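Local coordinates for protein uronate isomerase (Caulobacter crescentus, PDB 2Q01) that catalyses the interconversion of D-glucuronate with D-fructuronate and of D-galacturonate with D-tagaturonate in bacterial carbohydrate metabolism, at residues 200-205 with 211-216; 204-209 with 277-282; 229-234 with 289-294. All blocks are in the same frame, centred on the assembly; numbering follows the deposited sequence. Where two conformers were deposited one is given.

Contacts 1 and 3 are buried and lie about 13 Å apart between centres, whereas contact 2 is at the surface. Contacts 1 and 2 start from the same loop after strand 192-194 and share Asp204 and Phe205, the latter with its ring on Phe214 in contact 1 and its CB on Val279 in contact 2. Contacts 2 and 3 both use helix 281-302, at its start and along its length. Contact 1 is aromatic and aliphatic packing, contact 3 joins two helices through a Met-aromatic pair, and contact 2 mixes a small apolar touch with a carboxylate. All three rely on van der Waals packing across the segments; Tyr231 OH, bonded to Val202 O, ties contact 3 to contact 1.

Contact 1: 200-205 with 211-216; sequences DAVIDF and PRAFER
The ring of Phe214 carries Val202 CB over one face, 4.3 Å above its plane and displaced toward the rim, while Phe205 CZ approaches that ring obliquely. Seen from the partner ring, Phe214 CE1 lies over one face of Phe205. The two planes are inclined by 33° with centroids 5.3 Å apart, which is neither a stack nor an edge-to-face pair. The closest touch between the rings joins Phe205 CZ to Phe214 CZ at 3.7 Å. With CG of Phe205 anti to its carbonyl carbon (chi1 -82°), this ring reaches Phe214, and Phe287 meets it edge-to-face. Phe214 CZ also lies 3.3 Å from Val202 O, the carbonyl that accepts a hydrogen bond from Tyr231 OH. Nearer the helix axis, Ala213 CB meets Ala201 CB at 3.8 Å and Val202 CG1 at 4.0 Å, and the same valine methyl rests 3.7 Å from the backbone carbonyl Ala213 O. Replacing Phe214 with an alanine would probably open a gap between Val202 and Phe205 and leave the Phe205 ring without one of its two aromatic neighbours. Ser210 OG bonds Ala201 O, fastening the loop beside the start of the helix. The arrangement is a beta-to-alpha connection folded back on the helix it leads into, here between strand 192-194 and helix 210-221, consistent with the TIM-barrel fold of the family.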
ATOM      1  N   ASP B 200     -24.277  -3.833 -17.635  1.00 46.66           N
ATOM      2  CA  ASP B 200     -24.274  -4.474 -16.308  1.00 43.47           C
ATOM      3  C   ASP B 200     -25.573  -5.135 -15.854  1.00 42.19           C
ATOM      4  O   ASP B 200     -25.540  -6.211 -15.257  1.00 44.30           O
ATOM      5  CB  ASP B 200     -23.842  -3.465 -15.237  1.00 49.15           C
ATOM      6  CG  ASP B 200     -22.379  -3.074 -15.347  1.00 55.64           C
ATOM      7  OD1 ASP B 200     -21.673  -3.561 -16.262  1.00 50.11           O
ATOM      8  OD2 ASP B 200     -21.937  -2.269 -14.502  1.00 68.98           O
ATOM      9  N   ALA B 201     -26.705  -4.490 -16.130  1.00 44.22           N
ATOM     10  CA  ALA B 201     -28.003  -4.983 -15.672  1.00 45.26           C
ATOM     11  C   ALA B 201     -28.512  -6.219 -16.432  1.00 46.02           C
ATOM     12  O   ALA B 201     -29.313  -6.985 -15.893  1.00 47.27           O
ATOM     13  CB  ALA B 201     -29.033  -3.865 -15.696  1.00 43.84           C
ATOM     14  N   VAL B 202     -28.047  -6.413 -17.668  1.00 39.69           N
ATOM     15  CA  VAL B 202     -28.447  -7.583 -18.465  1.00 36.20           C
ATOM     16  C   VAL B 202     -27.337  -8.634 -18.517  1.00 41.59           C
ATOM     17  O   VAL B 202     -27.394  -9.585 -19.301  1.00 43.69           O
ATOM     18  CB  VAL B 202     -28.933  -7.205 -19.903  1.00 35.80           C
ATOM     19  CG1 VAL B 202     -30.163  -6.321 -19.839  1.00 46.03           C
ATOM     20  CG2 VAL B 202     -27.842  -6.523 -20.706  1.00 44.16           C
ATOM     21  N   ILE B 203     -26.331  -8.452 -17.669  1.00 42.19           N
ATOM     22  CA  ILE B 203     -25.195  -9.372 -17.584  1.00 38.85           C
ATOM     23  C   ILE B 203     -25.109  -9.995 -16.187  1.00 39.97           C
ATOM     24  O   ILE B 203     -24.845 -11.191 -16.054  1.00 37.30           O
ATOM     25  CB  ILE B 203     -23.862  -8.681 -17.993  1.00 34.25           C
ATOM     26  CG1 ILE B 203     -23.908  -8.313 -19.484  1.00 31.93           C
ATOM     27  CG2 ILE B 203     -22.648  -9.567 -17.656  1.00 26.50           C
ATOM     28  CD1 ILE B 203     -22.587  -7.895 -20.103  1.00 35.63           C
ATOM     29  N   ASP B 204     -25.356  -9.187 -15.155  1.00 42.03           N
ATOM     30  CA  ASP B 204     -25.367  -9.686 -13.783  1.00 45.01           C
ATOM     31  C   ASP B 204     -26.731 -10.270 -13.446  1.00 49.27           C
ATOM     32  O   ASP B 204     -27.711  -9.535 -13.313  1.00 51.97           O
ATOM     33  CB  ASP B 204     -25.001  -8.576 -12.794  1.00 48.89           C
ATOM     34  CG  ASP B 204     -24.609  -9.109 -11.417  1.00 54.24           C
ATOM     35  OD1 ASP B 204     -24.242  -8.290 -10.546  1.00 61.00           O
ATOM     36  OD2 ASP B 204     -24.662 -10.338 -11.197  1.00 54.05           O
ATOM     37  N   PHE B 205     -26.785 -11.596 -13.314  1.00 46.91           N
ATOM     38  CA  PHE B 205     -28.004 -12.295 -12.897  1.00 44.39           C
ATOM     39  C   PHE B 205     -28.282 -12.168 -11.385  1.00 50.64           C
ATOM     40  O   PHE B 205     -29.397 -12.435 -10.932  1.00 51.60           O
ATOM     41  CB  PHE B 205     -27.956 -13.769 -13.314  1.00 46.58           C
ATOM     42  CG  PHE B 205     -28.345 -14.018 -14.751  1.00 37.71           C
ATOM     43  CD1 PHE B 205     -27.379 -14.085 -15.745  1.00 39.42           C
ATOM     44  CD2 PHE B 205     -29.676 -14.208 -15.102  1.00 38.54           C
ATOM     45  CE1 PHE B 205     -27.728 -14.328 -17.076  1.00 36.17           C
ATOM     46  CE2 PHE B 205     -30.037 -14.446 -16.431  1.00 40.13           C
ATOM     47  CZ  PHE B 205     -29.055 -14.513 -17.419  1.00 26.65           C
ATOM     48  N   PRO B 211     -34.364  -9.013 -14.097  1.00 59.91           N
ATOM     49  CA  PRO B 211     -35.534  -9.461 -14.879  1.00 57.81           C
ATOM     50  C   PRO B 211     -36.321  -8.369 -15.622  1.00 53.69           C
ATOM     51  O   PRO B 211     -36.769  -8.600 -16.746  1.00 58.32           O
ATOM     52  CB  PRO B 211     -36.427 -10.144 -13.830  1.00 57.18           C
ATOM     53  CG  PRO B 211     -35.955  -9.642 -12.531  1.00 63.42           C
ATOM     54  CD  PRO B 211     -34.489  -9.445 -12.691  1.00 57.81           C
ATOM     55  N   ARG B 212     -36.476  -7.197 -15.010  1.00 55.00           N
ATOM     56  CA  ARG B 212     -37.083  -6.059 -15.695  1.00 50.67           C
ATOM     57  C   ARG B 212     -36.143  -5.489 -16.757  1.00 51.75           C
ATOM     58  O   ARG B 212     -36.598  -5.050 -17.810  1.00 52.26           O
ATOM     59  CB  ARG B 212     -37.504  -4.971 -14.706  1.00 56.66           C
ATOM     60  CG  ARG B 212     -38.553  -4.009 -15.258  1.00 70.46           C
ATOM     61  CD  ARG B 212     -39.384  -3.367 -14.151  1.00100.74           C
ATOM     62  NE  ARG B 212     -40.180  -4.347 -13.405  1.00112.02           N
ATOM     63  CZ  ARG B 212     -41.186  -4.044 -12.587  1.00114.04           C
ATOM     64  NH1 ARG B 212     -41.837  -5.012 -11.956  1.00109.98           N
ATOM     65  NH2 ARG B 212     -41.551  -2.781 -12.399  1.00115.31           N
ATOM     66  N   ALA B 213     -34.840  -5.515 -16.476  1.00 47.10           N
ATOM     67  CA  ALA B 213     -33.824  -5.064 -17.422  1.00 41.01           C
ATOM     68  C   ALA B 213     -33.805  -5.913 -18.691  1.00 41.76           C
ATOM     69  O   ALA B 213     -33.734  -5.371 -19.788  1.00 43.11           O
ATOM     70  CB  ALA B 213     -32.453  -5.053 -16.775  1.00 39.97           C
ATOM     71  N   PHE B 214     -33.879  -7.235 -18.527  1.00 38.15           N
ATOM     72  CA  PHE B 214     -33.950  -8.180 -19.646  1.00 42.10           C
ATOM     73  C   PHE B 214     -35.209  -7.993 -20.481  1.00 41.44           C
ATOM     74  O   PHE B 214     -35.194  -8.196 -21.698  1.00 45.84           O
ATOM     75  CB  PHE B 214     -33.926  -9.620 -19.127  1.00 43.36           C
ATOM     76  CG  PHE B 214     -32.574 -10.255 -19.146  1.00 29.85           C
ATOM     77  CD1 PHE B 214     -31.722 -10.152 -18.053  1.00 40.10           C
ATOM     78  CD2 PHE B 214     -32.158 -10.985 -20.246  1.00 34.85           C
ATOM     79  CE1 PHE B 214     -30.472 -10.756 -18.070  1.00 29.32           C
ATOM     80  CE2 PHE B 214     -30.916 -11.586 -20.281  1.00 24.81           C
ATOM     81  CZ  PHE B 214     -30.069 -11.476 -19.191  1.00 36.94           C
ATOM     82  N   GLU B 215     -36.294  -7.618 -19.810  1.00 47.97           N
ATOM     83  CA  GLU B 215     -37.597  -7.448 -20.436  1.00 52.38           C
ATOM     84  C   GLU B 215     -37.584  -6.268 -21.399  1.00 51.30           C
ATOM     85  O   GLU B 215     -37.972  -6.414 -22.560  1.00 57.52           O
ATOM     86  CB  GLU B 215     -38.675  -7.265 -19.363  1.00 59.68           C
ATOM     87  CG  GLU B 215     -40.045  -7.810 -19.743  1.00 79.41           C
ATOM     88  CD  GLU B 215     -41.034  -7.807 -18.580  1.00 96.76           C
ATOM     89  OE1 GLU B 215     -41.902  -8.705 -18.541  1.00110.50           O
ATOM     90  OE2 GLU B 215     -40.947  -6.916 -17.706  1.00 95.85           O
ATOM     91  N   ARG B 216     -37.114  -5.113 -20.927  1.00 46.99           N
ATOM     92  CA  ARG B 216     -37.030  -3.924 -21.780  1.00 46.55           C
ATOM     93  C   ARG B 216     -35.819  -3.915 -22.720  1.00 43.60           C
ATOM     94  O   ARG B 216     -35.799  -3.156 -23.685  1.00 53.60           O
ATOM     95  CB  ARG B 216     -37.177  -2.615 -20.983  1.00 44.99           C
ATOM     96  CG  ARG B 216     -36.306  -2.472 -19.760  1.00 48.62           C
ATOM     97  CD  ARG B 216     -36.877  -1.426 -18.808  1.00 65.09           C
ATOM     98  NE  ARG B 216     -36.685  -0.058 -19.295  1.00 83.73           N
ATOM     99  CZ  ARG B 216     -35.934   0.865 -18.694  1.00 82.34           C
ATOM    100  NH1 ARG B 216     -35.296   0.587 -17.563  1.00 80.45           N
ATOM    101  NH2 ARG B 216     -35.827   2.078 -19.223  1.00 68.10           N
TER

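Contact 2: 204-209 with 277-282; sequences DFEDER and GDVTPE
An Asx turn in the loop before helix 210-221 meets the short link between helices 264-276 and 281-302, Phe205 touching Val279, and Glu206 touching both Val279 and Pro281. In the turn, Glu206 N donates to Asp204 OD2 over 3.0 Å, reaching the oxygen from above the carboxylate plane. The apolar part of the contact centres on Val279 CG1, which lies 3.9 Å from Phe205 CB and 4.2 Å from Glu206 CG. That methyl stands anti to the backbone N of Val279 (chi1 -171°), which carries it across to the loop. It also comes within 4.0 Å of the backbone oxygen Phe205 O, and the side chains of Glu206 and Val279 pass each other at a slant. Beyond CG the Glu206 chain is extended, passing at about a right angle to the Pro281 side chain. Its OE2 lies 3.7 Å from Pro281 CA and 3.9 Å from Pro281 CB, beside the first turn of helix 281-302, where the positive end of the helix dipole would probably favour a carboxylate. The stronger polar partner of Glu206 is Arg288, farther along the same helix: NH2 of that arginine forms salt bridges with Glu206 OE1 and Asp204 OD2, and thus joins both ends of the Asx turn to the helix. On the other segment, Gly277 with positive phi ends helix 264-276 in a Schellman motif, Asp278 is the centre of an inverse gamma turn, and Thr280 is the N-cap of the next helix, its OG1 accepting from Lys283 N. This is a tight helix-to-helix connection with both helix ends capped, packed at the surface against an Asx turn.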
ATOM      1  N   ASP B 204     -25.356  -9.187 -15.155  1.00 42.03           N
ATOM      2  CA  ASP B 204     -25.367  -9.686 -13.783  1.00 45.01           C
ATOM      3  C   ASP B 204     -26.731 -10.270 -13.446  1.00 49.27           C
ATOM      4  O   ASP B 204     -27.711  -9.535 -13.313  1.00 51.97           O
ATOM      5  CB  ASP B 204     -25.001  -8.576 -12.794  1.00 48.89           C
ATOM      6  CG  ASP B 204     -24.609  -9.109 -11.417  1.00 54.24           C
ATOM      7  OD1 ASP B 204     -24.242  -8.290 -10.546  1.00 61.00           O
ATOM      8  OD2 ASP B 204     -24.662 -10.338 -11.197  1.00 54.05           O
ATOM      9  N   PHE B 205     -26.785 -11.596 -13.314  1.00 46.91           N
ATOM     10  CA  PHE B 205     -28.004 -12.295 -12.897  1.00 44.39           C
ATOM     11  C   PHE B 205     -28.282 -12.168 -11.385  1.00 50.64           C
ATOM     12  O   PHE B 205     -29.397 -12.435 -10.932  1.00 51.60           O
ATOM     13  CB  PHE B 205     -27.956 -13.769 -13.314  1.00 46.58           C
ATOM     14  CG  PHE B 205     -28.345 -14.018 -14.751  1.00 37.71           C
ATOM     15  CD1 PHE B 205     -27.379 -14.085 -15.745  1.00 39.42           C
ATOM     16  CD2 PHE B 205     -29.676 -14.208 -15.102  1.00 38.54           C
ATOM     17  CE1 PHE B 205     -27.728 -14.328 -17.076  1.00 36.17           C
ATOM     18  CE2 PHE B 205     -30.037 -14.446 -16.431  1.00 40.13           C
ATOM     19  CZ  PHE B 205     -29.055 -14.513 -17.419  1.00 26.65           C
ATOM     20  N   GLU B 206     -27.272 -11.760 -10.616  1.00 49.90           N
ATOM     21  CA  GLU B 206     -27.436 -11.497  -9.182  1.00 48.79           C
ATOM     22  C   GLU B 206     -27.950 -10.082  -8.901  1.00 53.63           C
ATOM     23  O   GLU B 206     -28.235  -9.739  -7.750  1.00 54.20           O
ATOM     24  CB  GLU B 206     -26.125 -11.738  -8.426  1.00 46.51           C
ATOM     25  CG  GLU B 206     -25.800 -13.207  -8.185  1.00 46.64           C
ATOM     26  CD  GLU B 206     -24.437 -13.407  -7.547  1.00 67.35           C
ATOM     27  OE1 GLU B 206     -23.415 -13.040  -8.178  1.00 55.38           O
ATOM     28  OE2 GLU B 206     -24.390 -13.939  -6.416  1.00 74.83           O
ATOM     29  N   ASP B 207     -28.046  -9.264  -9.949  1.00 53.99           N
ATOM     30  CA  ASP B 207     -28.633  -7.932  -9.859  1.00 55.61           C
ATOM     31  C   ASP B 207     -30.133  -8.116  -9.692  1.00 57.90           C
ATOM     32  O   ASP B 207     -30.744  -8.894 -10.423  1.00 60.05           O
ATOM     33  CB  ASP B 207     -28.328  -7.139 -11.133  1.00 64.22           C
ATOM     34  CG  ASP B 207     -28.291  -5.636 -10.907  1.00 66.40           C
ATOM     35  OD1 ASP B 207     -29.159  -5.107 -10.183  1.00 71.32           O
ATOM     36  OD2 ASP B 207     -27.390  -4.980 -11.476  1.00 65.81           O
ATOM     37  N   GLU B 208     -30.721  -7.418  -8.723  1.00 61.00           N
ATOM     38  CA  GLU B 208     -32.144  -7.593  -8.408  1.00 67.23           C
ATOM     39  C   GLU B 208     -33.073  -7.030  -9.483  1.00 66.13           C
ATOM     40  O   GLU B 208     -34.190  -7.518  -9.663  1.00 77.38           O
ATOM     41  CB  GLU B 208     -32.494  -7.036  -7.014  1.00 72.69           C
ATOM     42  CG  GLU B 208     -32.560  -5.505  -6.882  1.00 77.18           C
ATOM     43  CD  GLU B 208     -31.195  -4.838  -6.749  1.00 90.63           C
ATOM     44  OE1 GLU B 208     -30.194  -5.533  -6.466  1.00 85.62           O
ATOM     45  OE2 GLU B 208     -31.122  -3.601  -6.928  1.00 92.92           O
ATOM     46  N   ARG B 209     -32.587  -6.027 -10.211  1.00 63.29           N
ATOM     47  CA  ARG B 209     -33.369  -5.359 -11.244  1.00 63.75           C
ATOM     48  C   ARG B 209     -33.087  -5.915 -12.648  1.00 62.28           C
ATOM     49  O   ARG B 209     -33.432  -5.293 -13.653  1.00 57.23           O
ATOM     50  CB  ARG B 209     -33.147  -3.842 -11.179  1.00 65.39           C
ATOM     51  CG  ARG B 209     -31.699  -3.423 -11.312  1.00 70.26           C
ATOM     52  CD  ARG B 209     -31.417  -2.117 -10.593  1.00 70.47           C
ATOM     53  NE  ARG B 209     -29.979  -1.899 -10.442  1.00 69.60           N
ATOM     54  CZ  ARG B 209     -29.199  -1.297 -11.339  1.00 80.80           C
ATOM     55  NH1 ARG B 209     -29.700  -0.828 -12.477  1.00 87.52           N
ATOM     56  NH2 ARG B 209     -27.905  -1.161 -11.095  1.00 83.21           N
ATOM     57  N   GLY B 277     -33.138 -20.099 -14.166  1.00 59.12           N
ATOM     58  CA  GLY B 277     -33.281 -19.608 -12.798  1.00 58.32           C
ATOM     59  C   GLY B 277     -32.346 -20.270 -11.803  1.00 62.78           C
ATOM     60  O   GLY B 277     -32.508 -20.090 -10.591  1.00 67.13           O
ATOM     61  N   ASP B 278     -31.372 -21.034 -12.307  1.00 59.66           N
ATOM     62  CA  ASP B 278     -30.383 -21.695 -11.465  0.50 59.79           C
ATOM     63  C   ASP B 278     -29.170 -20.781 -11.241  1.00 60.31           C
ATOM     64  O   ASP B 278     -28.026 -21.135 -11.568  1.00 56.26           O
ATOM     65  CB  ASP B 278     -29.987 -23.046 -12.077  0.50 60.08           C
ATOM     66  CG  ASP B 278     -31.193 -23.956 -12.329  0.50 62.99           C
ATOM     67  OD1 ASP B 278     -32.143 -23.949 -11.512  0.50 42.59           O
ATOM     68  OD2 ASP B 278     -31.189 -24.681 -13.349  0.50 60.59           O
ATOM     69  N   VAL B 279     -29.445 -19.600 -10.689  1.00 56.54           N
ATOM     70  CA  VAL B 279     -28.447 -18.580 -10.414  1.00 54.77           C
ATOM     71  C   VAL B 279     -27.693 -18.928  -9.131  1.00 55.89           C
ATOM     72  O   VAL B 279     -28.189 -18.694  -8.025  1.00 56.14           O
ATOM     73  CB  VAL B 279     -29.097 -17.162 -10.292  1.00 59.18           C
ATOM     74  CG1 VAL B 279     -28.029 -16.074 -10.226  1.00 57.63           C
ATOM     75  CG2 VAL B 279     -30.068 -16.887 -11.451  1.00 46.09           C
ATOM     76  N   THR B 280     -26.512 -19.521  -9.293  1.00 50.58           N
ATOM     77  CA  THR B 280     -25.591 -19.756  -8.182  1.00 55.52           C
ATOM     78  C   THR B 280     -24.484 -18.708  -8.291  1.00 59.19           C
ATOM     79  O   THR B 280     -24.151 -18.298  -9.407  1.00 63.48           O
ATOM     80  CB  THR B 280     -24.983 -21.191  -8.204  1.00 54.58           C
ATOM     81  OG1 THR B 280     -24.089 -21.334  -9.313  1.00 66.56           O
ATOM     82  CG2 THR B 280     -26.075 -22.257  -8.286  1.00 66.23           C
ATOM     83  N   PRO B 281     -23.912 -18.263  -7.147  1.00 52.16           N
ATOM     84  CA  PRO B 281     -22.849 -17.247  -7.175  1.00 49.84           C
ATOM     85  C   PRO B 281     -21.668 -17.584  -8.102  1.00 49.39           C
ATOM     86  O   PRO B 281     -21.078 -16.678  -8.694  1.00 47.78           O
ATOM     87  CB  PRO B 281     -22.382 -17.194  -5.719  1.00 51.12           C
ATOM     88  CG  PRO B 281     -23.563 -17.631  -4.933  1.00 51.16           C
ATOM     89  CD  PRO B 281     -24.233 -18.671  -5.764  1.00 51.53           C
ATOM     90  N   GLU B 282     -21.358 -18.875  -8.229  1.00 45.19           N
ATOM     91  CA  GLU B 282     -20.288 -19.375  -9.100  1.00 50.02           C
ATOM     92  C   GLU B 282     -20.630 -19.234 -10.586  1.00 49.60           C
ATOM     93  O   GLU B 282     -19.768 -18.865 -11.391  1.00 59.10           O
ATOM     94  CB  GLU B 282     -19.966 -20.846  -8.792  1.00 51.04           C
ATOM     95  CG  GLU B 282     -19.466 -21.133  -7.361  1.00 80.52           C
ATOM     96  CD  GLU B 282     -20.592 -21.271  -6.331  1.00 93.06           C
ATOM     97  OE1 GLU B 282     -20.393 -20.838  -5.176  1.00 91.07           O
ATOM     98  OE2 GLU B 282     -21.674 -21.802  -6.673  1.00 98.22           O
TER

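Contact 3: 229-234 with 289-294; sequences KSYLEA and AQMLTE
Tyr231 holds CG anti to its backbone N (chi1 165°), and Met291 bends at both chi2 (-48°) and chi3 (-68°), which places its CE; the two side chains, reaching across from facing helices, meet at the ring edge. Met291 CE lies near the plane of the ring, 3.7 Å from Tyr231 CE2. The sulfur is also at the edge: SD is 5.4 Å from the ring centroid, in a Met-aromatic contact that presents no face to the thioether. Tyr231 OH is bonded to Val202 O and to His235 NE2, and these two bonds anchor the hydroxyl and so hold the tip of the side chain in place. Leu232 packs beside this pair: its CD2 sits 4.2 Å from Met291 CE and 3.7 Å from Glu294 CG, meeting the aliphatic part of the glutamate at about a right angle. The carboxylate of Glu294 is held from within its own helix, as Gln290 NE2 donates to Glu294 OE2 over 2.7 Å, the oxygen lying in the amide plane. Gln290 OE1 in turn accepts from Leu262 N. The two helix segments run at 55° to each other with axes 12.8 Å apart, a separation bridged by long side chains. Helix 264-276 touches both of them, helix 210-221 packs against Ala234, and the two helices lead on to the neighbouring parallel strands 249-252 and 305-308.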
ATOM      1  N   LYS B 229     -27.674 -16.867 -28.974  1.00 43.73           N
ATOM      2  CA  LYS B 229     -27.165 -16.210 -30.173  1.00 45.40           C
ATOM      3  C   LYS B 229     -27.885 -14.902 -30.490  1.00 45.69           C
ATOM      4  O   LYS B 229     -27.288 -13.986 -31.067  1.00 43.49           O
ATOM      5  CB  LYS B 229     -27.187 -17.165 -31.373  1.00 49.16           C
ATOM      6  CG  LYS B 229     -25.886 -17.965 -31.532  1.00 66.35           C
ATOM      7  CD  LYS B 229     -26.067 -19.211 -32.395  1.00 86.36           C
ATOM      8  CE  LYS B 229     -26.589 -20.396 -31.581  1.00 82.13           C
ATOM      9  NZ  LYS B 229     -26.876 -21.582 -32.430  1.00 64.02           N
ATOM     10  N   SER B 230     -29.152 -14.811 -30.094  1.00 36.72           N
ATOM     11  CA  SER B 230     -29.920 -13.585 -30.299  1.00 39.30           C
ATOM     12  C   SER B 230     -29.861 -12.622 -29.105  1.00 37.55           C
ATOM     13  O   SER B 230     -30.314 -11.481 -29.204  1.00 43.87           O
ATOM     14  CB  SER B 230     -31.365 -13.899 -30.699  1.00 36.65           C
ATOM     15  OG  SER B 230     -32.006 -14.710 -29.739  1.00 36.89           O
ATOM     16  N   TYR B 231     -29.314 -13.090 -27.985  1.00 40.21           N
ATOM     17  CA  TYR B 231     -28.965 -12.223 -26.859  1.00 33.02           C
ATOM     18  C   TYR B 231     -27.706 -11.456 -27.252  1.00 40.94           C
ATOM     19  O   TYR B 231     -27.570 -10.260 -26.975  1.00 48.16           O
ATOM     20  CB  TYR B 231     -28.736 -13.060 -25.597  1.00 30.99           C
ATOM     21  CG  TYR B 231     -28.040 -12.351 -24.450  1.00 23.88           C
ATOM     22  CD1 TYR B 231     -28.762 -11.562 -23.548  1.00 23.40           C
ATOM     23  CD2 TYR B 231     -26.666 -12.499 -24.245  1.00 27.74           C
ATOM     24  CE1 TYR B 231     -28.130 -10.926 -22.490  1.00 33.34           C
ATOM     25  CE2 TYR B 231     -26.023 -11.859 -23.194  1.00 26.96           C
ATOM     26  CZ  TYR B 231     -26.761 -11.080 -22.319  1.00 27.08           C
ATOM     27  OH  TYR B 231     -26.126 -10.451 -21.278  1.00 37.79           O
ATOM     28  N   LEU B 232     -26.796 -12.165 -27.911  1.00 40.53           N
ATOM     29  CA  LEU B 232     -25.584 -11.576 -28.453  1.00 40.11           C
ATOM     30  C   LEU B 232     -25.870 -10.620 -29.607  1.00 44.02           C
ATOM     31  O   LEU B 232     -25.227  -9.572 -29.709  1.00 50.09           O
ATOM     32  CB  LEU B 232     -24.604 -12.667 -28.887  1.00 32.27           C
ATOM     33  CG  LEU B 232     -23.943 -13.491 -27.782  1.00 32.23           C
ATOM     34  CD1 LEU B 232     -22.874 -14.379 -28.381  1.00 37.85           C
ATOM     35  CD2 LEU B 232     -23.355 -12.587 -26.705  1.00 37.58           C
ATOM     36  N   GLU B 233     -26.833 -10.973 -30.460  1.00 41.43           N
ATOM     37  CA  GLU B 233     -27.303 -10.067 -31.515  1.00 43.71           C
ATOM     38  C   GLU B 233     -27.947  -8.805 -30.963  1.00 40.87           C
ATOM     39  O   GLU B 233     -27.798  -7.732 -31.538  1.00 50.16           O
ATOM     40  CB  GLU B 233     -28.279 -10.756 -32.471  1.00 40.21           C
ATOM     41  CG  GLU B 233     -27.668 -11.109 -33.822  1.00 61.85           C
ATOM     42  CD  GLU B 233     -27.115  -9.897 -34.561  1.00 67.35           C
ATOM     43  OE1 GLU B 233     -27.858  -8.903 -34.720  1.00 75.75           O
ATOM     44  OE2 GLU B 233     -25.939  -9.942 -34.986  1.00 63.90           O
ATOM     45  N   ALA B 234     -28.654  -8.947 -29.845  1.00 40.86           N
ATOM     46  CA  ALA B 234     -29.274  -7.818 -29.165  1.00 39.69           C
ATOM     47  C   ALA B 234     -28.240  -6.854 -28.591  1.00 42.91           C
ATOM     48  O   ALA B 234     -28.482  -5.654 -28.539  1.00 49.17           O
ATOM     49  CB  ALA B 234     -30.200  -8.311 -28.077  1.00 45.40           C
ATOM     50  N   ALA B 289     -17.756 -12.951 -16.169  1.00 35.68           N
ATOM     51  CA  ALA B 289     -16.432 -13.205 -16.727  1.00 25.91           C
ATOM     52  C   ALA B 289     -16.453 -13.501 -18.232  1.00 28.24           C
ATOM     53  O   ALA B 289     -15.664 -12.938 -18.984  1.00 34.79           O
ATOM     54  CB  ALA B 289     -15.751 -14.347 -15.970  1.00 20.06           C
ATOM     55  N   GLN B 290     -17.349 -14.388 -18.664  1.00 33.80           N
ATOM     56  CA  GLN B 290     -17.450 -14.748 -20.080  1.00 32.00           C
ATOM     57  C   GLN B 290     -17.905 -13.571 -20.930  1.00 21.94           C
ATOM     58  O   GLN B 290     -17.418 -13.378 -22.039  1.00 27.03           O
ATOM     59  CB  GLN B 290     -18.382 -15.951 -20.287  1.00 30.59           C
ATOM     60  CG  GLN B 290     -18.609 -16.340 -21.760  1.00 24.12           C
ATOM     61  CD  GLN B 290     -17.313 -16.622 -22.504  1.00 41.97           C
ATOM     62  OE1 GLN B 290     -16.384 -17.220 -21.958  1.00 47.35           O
ATOM     63  NE2 GLN B 290     -17.249 -16.197 -23.761  1.00 38.09           N
ATOM     64  N   MET B 291     -18.819 -12.774 -20.384  1.00 35.60           N
ATOM     65  CA  MET B 291     -19.318 -11.585 -21.070  1.00 34.12           C
ATOM     66  C   MET B 291     -18.289 -10.468 -21.230  1.00 35.64           C
ATOM     67  O   MET B 291     -18.386  -9.688 -22.170  1.00 37.87           O
ATOM     68  CB  MET B 291     -20.584 -11.054 -20.398  1.00 36.26           C
ATOM     69  CG  MET B 291     -21.826 -11.912 -20.641  1.00 41.84           C
ATOM     70  SD  MET B 291     -22.118 -12.374 -22.369  1.00 30.60           S
ATOM     71  CE  MET B 291     -22.504 -10.780 -23.060  1.00 28.42           C
ATOM     72  N   LEU B 292     -17.310 -10.391 -20.328  1.00 39.84           N
ATOM     73  CA  LEU B 292     -16.198  -9.451 -20.491  1.00 32.35           C
ATOM     74  C   LEU B 292     -15.432  -9.757 -21.767  1.00 31.26           C
ATOM     75  O   LEU B 292     -15.124  -8.852 -22.539  1.00 40.45           O
ATOM     76  CB  LEU B 292     -15.254  -9.466 -19.281  1.00 30.57           C
ATOM     77  CG  LEU B 292     -15.573  -8.509 -18.125  1.00 52.23           C
ATOM     78  CD1 LEU B 292     -14.391  -8.401 -17.167  1.00 39.90           C
ATOM     79  CD2 LEU B 292     -15.977  -7.117 -18.624  1.00 48.95           C
ATOM     80  N   THR B 293     -15.159 -11.041 -21.991  1.00 27.35           N
ATOM     81  CA  THR B 293     -14.511 -11.520 -23.217  1.00 31.57           C
ATOM     82  C   THR B 293     -15.407 -11.333 -24.444  1.00 32.03           C
ATOM     83  O   THR B 293     -14.931 -11.007 -25.527  1.00 42.08           O
ATOM     84  CB  THR B 293     -14.117 -13.000 -23.073  1.00 31.10           C
ATOM     85  OG1 THR B 293     -13.190 -13.125 -21.993  1.00 33.26           O
ATOM     86  CG2 THR B 293     -13.463 -13.553 -24.343  1.00 40.83           C
ATOM     87  N   GLU B 294     -16.708 -11.516 -24.253  1.00 44.16           N
ATOM     88  CA  GLU B 294     -17.656 -11.428 -25.347  1.00 41.02           C
ATOM     89  C   GLU B 294     -17.786  -9.994 -25.845  1.00 40.04           C
ATOM     90  O   GLU B 294     -17.874  -9.769 -27.051  1.00 40.47           O
ATOM     91  CB  GLU B 294     -19.007 -12.011 -24.929  1.00 41.61           C
ATOM     92  CG  GLU B 294     -19.724 -12.764 -26.044  1.00 56.15           C
ATOM     93  CD  GLU B 294     -19.009 -14.038 -26.495  1.00 55.00           C
ATOM     94  OE1 GLU B 294     -18.944 -14.281 -27.720  1.00 65.07           O
ATOM     95  OE2 GLU B 294     -18.521 -14.799 -25.636  1.00 45.99           O
TER